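Local coordinates for protein family 88 glycosyl hydrolase (Bacteroides thetaiotaomicron, PDB 5NOA) that probably hydrolyses unsaturated sugar-acid ends from fragments of plant polysaccharides, as other family 88 glycoside hydrolases do, at residues Y80-A85 / A125-L130; A99-S104 / Y111-D116; F295-Q300 / F364-C369. One frame throughout, in Å; residues are numbered along the deposited sequence.

Contact 1: Y80-A85 / A125-L130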
# COMPACT_ATOMS: atom_id res chain seq x y z
N TYR A 80 -5.64 -17.46 8.40
CA TYR A 80 -4.24 -17.12 8.31
C TYR A 80 -3.95 -15.76 8.93
O TYR A 80 -3.00 -15.61 9.69
CB TYR A 80 -3.80 -17.17 6.85
CG TYR A 80 -2.31 -17.18 6.65
CD1 TYR A 80 -1.57 -18.33 6.78
CD2 TYR A 80 -1.63 -16.01 6.28
CE1 TYR A 80 -0.21 -18.35 6.60
CE2 TYR A 80 -0.27 -16.03 6.07
CZ TYR A 80 0.42 -17.20 6.22
OH TYR A 80 1.79 -17.20 5.99
N SER A 81 -4.79 -14.76 8.61
CA SER A 81 -4.61 -13.45 9.25
C SER A 81 -4.93 -13.47 10.76
O SER A 81 -4.25 -12.80 11.55
CB SER A 81 -5.38 -12.36 8.54
OG SER A 81 -4.77 -12.00 7.33
N LYS A 82 -5.96 -14.22 11.17
CA LYS A 82 -6.26 -14.35 12.59
C LYS A 82 -5.07 -14.98 13.32
O LYS A 82 -4.70 -14.53 14.41
CB LYS A 82 -7.46 -15.24 12.84
CG LYS A 82 -8.78 -14.59 12.56
CD LYS A 82 -9.87 -15.58 12.86
CE LYS A 82 -11.23 -14.97 12.65
NZ LYS A 82 -12.24 -16.06 12.71
N GLY A 83 -4.44 -15.98 12.71
CA GLY A 83 -3.29 -16.62 13.35
C GLY A 83 -2.13 -15.66 13.54
O GLY A 83 -1.46 -15.66 14.58
N TRP A 84 -1.91 -14.81 12.54
CA TRP A 84 -0.85 -13.80 12.65
C TRP A 84 -1.15 -12.77 13.70
O TRP A 84 -0.28 -12.40 14.47
CB TRP A 84 -0.63 -13.18 11.28
CG TRP A 84 0.33 -12.04 11.21
CD1 TRP A 84 1.68 -12.10 11.17
CD2 TRP A 84 0.00 -10.67 11.07
NE1 TRP A 84 2.23 -10.86 10.99
CE2 TRP A 84 1.21 -9.96 10.91
CE3 TRP A 84 -1.20 -9.97 10.99
CZ2 TRP A 84 1.24 -8.58 10.72
CZ3 TRP A 84 -1.16 -8.61 10.84
CH2 TRP A 84 0.04 -7.93 10.67
N ALA A 85 -2.40 -12.34 13.76
CA ALA A 85 -2.80 -11.34 14.77
C ALA A 85 -2.64 -11.89 16.17
O ALA A 85 -2.12 -11.20 17.05
CB ALA A 85 -4.24 -10.87 14.52
N ALA A 125 -8.12 -4.12 12.80
CA ALA A 125 -9.41 -3.47 12.64
C ALA A 125 -10.32 -4.27 11.72
O ALA A 125 -11.53 -4.40 11.98
CB ALA A 125 -9.23 -2.06 12.13
N ASP A 126 -9.78 -4.79 10.62
CA ASP A 126 -10.60 -5.60 9.69
C ASP A 126 -11.15 -6.83 10.40
O ASP A 126 -12.29 -7.21 10.24
CB ASP A 126 -9.76 -6.05 8.47
CG ASP A 126 -9.49 -4.96 7.47
OD1 ASP A 126 -10.15 -3.91 7.51
OD2 ASP A 126 -8.58 -5.19 6.62
N LEU A 127 -10.28 -7.48 11.16
CA LEU A 127 -10.69 -8.67 11.91
C LEU A 127 -11.74 -8.32 12.97
O LEU A 127 -12.70 -9.06 13.16
CB LEU A 127 -9.48 -9.35 12.55
CG LEU A 127 -8.50 -9.95 11.53
CD1 LEU A 127 -7.20 -10.39 12.18
CD2 LEU A 127 -9.15 -11.11 10.79
N TYR A 128 -11.55 -7.18 13.65
CA TYR A 128 -12.57 -6.68 14.58
C TYR A 128 -13.90 -6.47 13.90
O TYR A 128 -14.94 -6.87 14.41
CB TYR A 128 -12.07 -5.35 15.20
CG TYR A 128 -13.09 -4.67 16.07
CD1 TYR A 128 -14.05 -3.83 15.51
CD2 TYR A 128 -13.11 -4.86 17.42
CE1 TYR A 128 -15.02 -3.24 16.27
CE2 TYR A 128 -14.07 -4.25 18.21
CZ TYR A 128 -15.02 -3.43 17.64
OH TYR A 128 -15.97 -2.85 18.41
N ASN A 129 -13.91 -5.86 12.72
CA ASN A 129 -15.17 -5.57 12.05
C ASN A 129 -15.94 -6.85 11.76
O ASN A 129 -17.15 -6.87 11.87
CB ASN A 129 -14.95 -4.75 10.80
CG ASN A 129 -14.71 -3.30 11.10
OD1 ASN A 129 -15.19 -2.78 12.11
ND2 ASN A 129 -13.89 -2.66 10.29
N LEU A 130 -15.23 -7.92 11.43
CA LEU A 130 -15.87 -9.23 11.18
C LEU A 130 -16.38 -9.88 12.46
O LEU A 130 -17.38 -10.56 12.43
CB LEU A 130 -14.87 -10.15 10.49
CG LEU A 130 -14.48 -9.75 9.06
CD1 LEU A 130 -13.30 -10.60 8.57
CD2 LEU A 130 -15.64 -9.93 8.09

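Contact 2: A99-S104 / Y111-D116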
# COMPACT_ATOMS: atom_id res chain seq x y z
N ALA A 99 7.51 7.13 27.42
CA ALA A 99 8.65 8.07 27.30
C ALA A 99 9.73 7.57 26.31
O ALA A 99 10.53 8.36 25.83
CB ALA A 99 9.27 8.35 28.66
N ASN A 100 9.84 6.28 26.11
CA ASN A 100 10.79 5.69 25.17
C ASN A 100 10.20 5.52 23.79
O ASN A 100 10.94 5.09 22.92
CB ASN A 100 11.32 4.33 25.69
CG ASN A 100 12.53 4.47 26.61
OD1 ASN A 100 12.78 5.54 27.19
ND2 ASN A 100 13.26 3.40 26.78
N TRP A 101 8.91 5.85 23.57
CA TRP A 101 8.32 5.63 22.26
C TRP A 101 8.91 6.53 21.21
O TRP A 101 9.06 7.72 21.41
CB TRP A 101 6.78 5.78 22.22
CG TRP A 101 6.02 4.71 23.00
CD1 TRP A 101 6.56 3.63 23.66
CD2 TRP A 101 4.62 4.58 23.08
NE1 TRP A 101 5.55 2.89 24.21
CE2 TRP A 101 4.35 3.42 23.83
CE3 TRP A 101 3.53 5.32 22.58
CZ2 TRP A 101 3.05 2.98 24.10
CZ3 TRP A 101 2.24 4.89 22.85
CH2 TRP A 101 2.01 3.75 23.62
N LYS A 102 9.27 5.92 20.08
CA LYS A 102 9.96 6.58 18.98
C LYS A 102 9.23 6.39 17.66
O LYS A 102 8.46 5.45 17.49
CB LYS A 102 11.41 6.10 18.90
CG LYS A 102 12.24 6.48 20.16
CD LYS A 102 13.63 5.88 20.21
CE LYS A 102 14.36 6.16 21.50
NZ LYS A 102 13.79 5.35 22.61
N TYR A 103 9.51 7.29 16.74
CA TYR A 103 8.90 7.28 15.42
C TYR A 103 9.81 7.48 14.25
O TYR A 103 9.35 7.56 13.11
CB TYR A 103 7.70 8.21 15.33
CG TYR A 103 7.92 9.67 15.50
CD1 TYR A 103 8.02 10.23 16.77
CD2 TYR A 103 7.89 10.53 14.41
CE1 TYR A 103 8.13 11.60 16.94
CE2 TYR A 103 7.96 11.88 14.56
CZ TYR A 103 8.08 12.43 15.83
OH TYR A 103 8.14 13.79 16.03
N SER A 104 11.13 7.54 14.50
CA SER A 104 12.11 7.35 13.43
C SER A 104 12.20 5.86 13.09
O SER A 104 11.41 5.08 13.59
CB SER A 104 13.43 7.93 13.88
OG SER A 104 13.82 7.36 15.10
N TYR A 111 9.53 1.28 19.10
CA TYR A 111 9.14 2.02 17.91
C TYR A 111 7.64 1.97 17.68
O TYR A 111 7.16 1.74 16.57
CB TYR A 111 10.00 1.55 16.72
CG TYR A 111 11.36 2.19 16.85
CD1 TYR A 111 12.33 1.67 17.71
CD2 TYR A 111 11.67 3.35 16.16
CE1 TYR A 111 13.52 2.33 17.91
CE2 TYR A 111 12.87 4.00 16.34
CZ TYR A 111 13.80 3.49 17.22
OH TYR A 111 15.00 4.14 17.37
N VAL A 112 6.91 2.27 18.73
CA VAL A 112 5.46 2.15 18.75
C VAL A 112 4.77 3.20 17.90
O VAL A 112 3.70 2.95 17.34
CB VAL A 112 4.99 2.24 20.23
CG1 VAL A 112 3.47 2.27 20.36
CG2 VAL A 112 5.57 1.12 21.06
N LEU A 113 5.40 4.36 17.78
CA LEU A 113 4.85 5.48 17.01
C LEU A 113 5.33 5.55 15.57
O LEU A 113 4.97 6.48 14.84
CB LEU A 113 5.12 6.80 17.74
CG LEU A 113 4.48 6.92 19.13
CD1 LEU A 113 4.97 8.20 19.79
CD2 LEU A 113 2.97 6.81 19.01
N PHE A 114 6.17 4.60 15.19
CA PHE A 114 6.65 4.49 13.83
C PHE A 114 5.60 3.76 13.01
O PHE A 114 5.21 2.64 13.34
CB PHE A 114 7.96 3.70 13.84
CG PHE A 114 8.61 3.54 12.49
CD1 PHE A 114 8.58 4.53 11.50
CD2 PHE A 114 9.31 2.37 12.22
CE1 PHE A 114 9.22 4.35 10.29
CE2 PHE A 114 9.93 2.19 11.01
CZ PHE A 114 9.86 3.17 10.05
N GLY A 115 5.13 4.38 11.92
CA GLY A 115 4.07 3.82 11.13
C GLY A 115 4.31 2.44 10.60
O GLY A 115 3.33 1.69 10.38
N ASP A 116 5.57 2.05 10.40
CA ASP A 116 5.83 0.66 10.02
C ASP A 116 5.37 -0.37 11.06
O ASP A 116 5.17 -1.54 10.71
CB ASP A 116 7.31 0.46 9.69
CG ASP A 116 7.72 0.96 8.31
OD1 ASP A 116 6.84 1.35 7.53
OD2 ASP A 116 8.93 0.86 8.03
O HOH W 1 15.70 5.45 14.96

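Contact 3: F295-Q300 / F364-C369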
# COMPACT_ATOMS: atom_id res chain seq x y z
N PHE A 295 0.14 0.59 -8.26
CA PHE A 295 -0.49 1.49 -9.21
C PHE A 295 -1.69 0.84 -9.89
O PHE A 295 -2.69 1.51 -10.15
CB PHE A 295 0.50 1.97 -10.27
CG PHE A 295 1.65 2.79 -9.74
CD1 PHE A 295 1.48 3.79 -8.79
CD2 PHE A 295 2.91 2.63 -10.27
CE1 PHE A 295 2.54 4.57 -8.36
CE2 PHE A 295 3.97 3.40 -9.83
CZ PHE A 295 3.79 4.37 -8.87
N THR A 296 -1.58 -0.44 -10.21
CA THR A 296 -2.65 -1.15 -10.88
C THR A 296 -3.85 -1.25 -9.95
O THR A 296 -4.99 -1.09 -10.41
CB THR A 296 -2.18 -2.51 -11.33
OG1 THR A 296 -1.02 -2.37 -12.14
CG2 THR A 296 -3.17 -3.29 -12.12
N TYR A 297 -3.62 -1.46 -8.66
CA TYR A 297 -4.69 -1.35 -7.67
C TYR A 297 -5.28 0.03 -7.61
O TYR A 297 -6.49 0.23 -7.71
CB TYR A 297 -4.20 -1.73 -6.26
CG TYR A 297 -5.23 -1.45 -5.19
CD1 TYR A 297 -6.41 -2.16 -5.14
CD2 TYR A 297 -5.03 -0.44 -4.25
CE1 TYR A 297 -7.35 -1.91 -4.16
CE2 TYR A 297 -5.99 -0.18 -3.28
CZ TYR A 297 -7.17 -0.91 -3.24
OH TYR A 297 -8.13 -0.68 -2.28
N GLY A 298 -4.43 1.04 -7.38
CA GLY A 298 -4.96 2.39 -7.11
C GLY A 298 -5.69 2.97 -8.30
O GLY A 298 -6.74 3.60 -8.15
N LEU A 299 -5.12 2.77 -9.50
CA LEU A 299 -5.76 3.30 -10.71
C LEU A 299 -7.07 2.56 -10.97
O LEU A 299 -8.08 3.19 -11.28
CB LEU A 299 -4.86 3.22 -11.91
CG LEU A 299 -3.60 4.09 -11.87
CD1 LEU A 299 -2.75 3.84 -13.08
CD2 LEU A 299 -3.93 5.55 -11.76
N GLN A 300 -7.08 1.23 -10.88
CA GLN A 300 -8.33 0.53 -11.13
C GLN A 300 -9.36 0.87 -10.08
O GLN A 300 -10.55 1.02 -10.37
CB GLN A 300 -8.12 -0.97 -11.20
CG GLN A 300 -9.41 -1.73 -11.61
CD GLN A 300 -9.77 -1.49 -13.08
OE1 GLN A 300 -9.20 -2.12 -13.96
NE2 GLN A 300 -10.66 -0.54 -13.35
N PHE A 364 0.32 -7.37 -5.25
CA PHE A 364 -0.24 -8.13 -6.36
C PHE A 364 -1.69 -8.52 -6.07
O PHE A 364 -2.58 -8.41 -6.92
CB PHE A 364 0.63 -9.34 -6.66
CG PHE A 364 0.21 -10.09 -7.89
CD1 PHE A 364 -0.86 -10.98 -7.85
CD2 PHE A 364 0.89 -9.89 -9.08
CE1 PHE A 364 -1.25 -11.62 -9.01
CE2 PHE A 364 0.51 -10.54 -10.22
CZ PHE A 364 -0.56 -11.39 -10.17
N LEU A 365 -1.94 -9.02 -4.86
CA LEU A 365 -3.29 -9.40 -4.48
C LEU A 365 -4.25 -8.23 -4.53
O LEU A 365 -5.38 -8.37 -5.00
CB LEU A 365 -3.31 -10.02 -3.09
CG LEU A 365 -2.65 -11.41 -3.00
CD1 LEU A 365 -2.52 -11.81 -1.54
CD2 LEU A 365 -3.42 -12.46 -3.75
N LEU A 366 -3.80 -7.05 -4.08
CA LEU A 366 -4.67 -5.86 -4.21
C LEU A 366 -5.05 -5.59 -5.66
O LEU A 366 -6.22 -5.39 -6.01
CB LEU A 366 -3.99 -4.62 -3.64
CG LEU A 366 -3.73 -4.59 -2.15
CD1 LEU A 366 -3.01 -3.29 -1.82
CD2 LEU A 366 -5.01 -4.67 -1.36
N ALA A 367 -4.05 -5.58 -6.52
CA ALA A 367 -4.28 -5.34 -7.95
C ALA A 367 -5.22 -6.36 -8.54
O ALA A 367 -6.14 -6.01 -9.29
CB ALA A 367 -2.97 -5.34 -8.67
N ALA A 368 -4.99 -7.63 -8.24
CA ALA A 368 -5.82 -8.70 -8.80
C ALA A 368 -7.25 -8.63 -8.31
O ALA A 368 -8.20 -8.82 -9.09
CB ALA A 368 -5.20 -10.05 -8.49
N CYS A 369 -7.44 -8.37 -7.01
CA CYS A 369 -8.78 -8.31 -6.48
C CYS A 369 -9.56 -7.18 -7.15
O CYS A 369 -10.76 -7.34 -7.46
CB CYS A 369 -8.76 -8.15 -4.98
SG CYS A 369 -8.24 -9.62 -4.05
O HOH W 2 -6.55 -3.73 -10.89

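Contact 1: Y80-A85 / A125-L130
Ser81 meets Leu127 through its main chain: its carbonyl O sits 3.9 Å from Leu127 CD1 while accepting the helical bond from Ala85 N. Its hydroxyl is occupied elsewhere, with OG bonded to His62 and Asn65 of helix 56-72. Next along, Lys82 CA lies 7.2 Å from Leu127 CA, the nearest such pair between the two segments. With CG anti to its carbonyl carbon (chi1 -77°), the lysine starts across the end of the leucine, and Lys82 CG comes 3.9 Å from Leu127 CD2. The rest of the chain runs out extended, and NZ forms salt bridges with Glu79 and Glu131. Here two helices of an all-helical fold, the (alpha/alpha)6 barrel expected of family 88, cross steeply: the segments 80-85 and 125-130 make 117° between their directions, with their axes 10.8 Å apart at closest, so that one leucine spans much of the interval. Leu127 also touches Leu78, farther back on helix 75-87. One turn after Ser81, Ala85 brings its methyl to the same branch of the leucine that the serine carbonyl meets, Ala85 CB lying 3.8 Å from Leu127 CD1.

Contact 2: A99-S104 / Y111-D116
Val112 presses its two methyls flat against one face of the Trp101 indole. CG1, anti to the valine's own backbone N (chi1 174°), sits 3.5 Å from the centroid of the six-membered ring and only 3° off its normal, a CH-pi contact squarely over the face. CG2 lies over the pyrrole part, and the indole NE1 bonds to Ser95 O. Leu113 fills the angle between ring and backbone, CD1 reaching Trp101 CB at 3.9 Å, and its own CB also backs against Tyr103 CB. Were Trp101 replaced by an alanine, Val112 would probably face a gap and Ser95 O would lose its indole donor. Both segments belong to the connection between helices 75-87 and 120-130, and Trp101 and Val112 also lie against Arg139 of helix 135-149.

Lys102 CB rests on one face of the Tyr111 ring, offset toward its rim, while the bent end of the lysine brings NZ back to Asn100 O. Lys102 O points into the type I beta turn Tyr111-Phe114, taking a weak bond from Leu113 N (3.3 Å, 133° at the hydrogen). Ser104 O stands 3.4 Å above the Phe114 plane and at the edge of the Tyr111 ring, wedged between the aromatics. One water joins Ser104 OG to Tyr111 OH. With a single weak direct hydrogen bond, the two loop pieces are held mainly by apolar and aromatic surfaces fitting together.

Contact 3: F295-Q300 / F364-C369
Tyr297 and Leu366 meet where helices 289-304 and 358-377 run side by side in the same general direction, consistent with neighbouring helices of one layer in the (alpha/alpha)6 barrel expected of family 88. The axes of segments 295-300 and 364-369 cross at 33° and come within 7.7 Å, and the CA atoms of Tyr297 and Ala367 are just 4.0 Å apart, a closeness that goes with the small side chain of the alanine.

Tyr297 has CG anti to its backbone N (chi1 172°), which lays the ring alongside the second helix. Leu366 CB approaches that ring off-centre, 4.1 Å from the centroid, as a loose CH-pi contact. The methyl of Ala367 packs on Thr296, CB to CB 4.0 Å. Helix 310-328 adds its side chains against Thr296, and helix 226-242 against Tyr297.

Leu366 O lies 3.4 Å from Tyr297 CD1 and comes obliquely to the ring, while the Thr296 hydroxyl turns back to Thr292 O in its own helix. No direct hydrogen bond joins the two segments, but a water bridges them, donating one hydrogen to Thr296 O and the other to Ala367 O, the latter at 2.8 Å.

In the fold
Along the chain, contact 2 is nested inside the loop that contact 1 closes: helices 75-87 and 120-130 meet in contact 1, and the long connection between them folds on itself in contact 2, the centres about 23 Å apart. Contact 3 comes later in series, joining helices 289-304 and 358-377. Its centre lies about 21 Å from that of contact 1 and about 30 Å from that of contact 2, with contacts 2 and 3 on opposite sides of the chain's centre. None touches another. Together they sample helix pairing near the middle and farther out, plus the long interhelical connection, and all are consistent with one helical barrel.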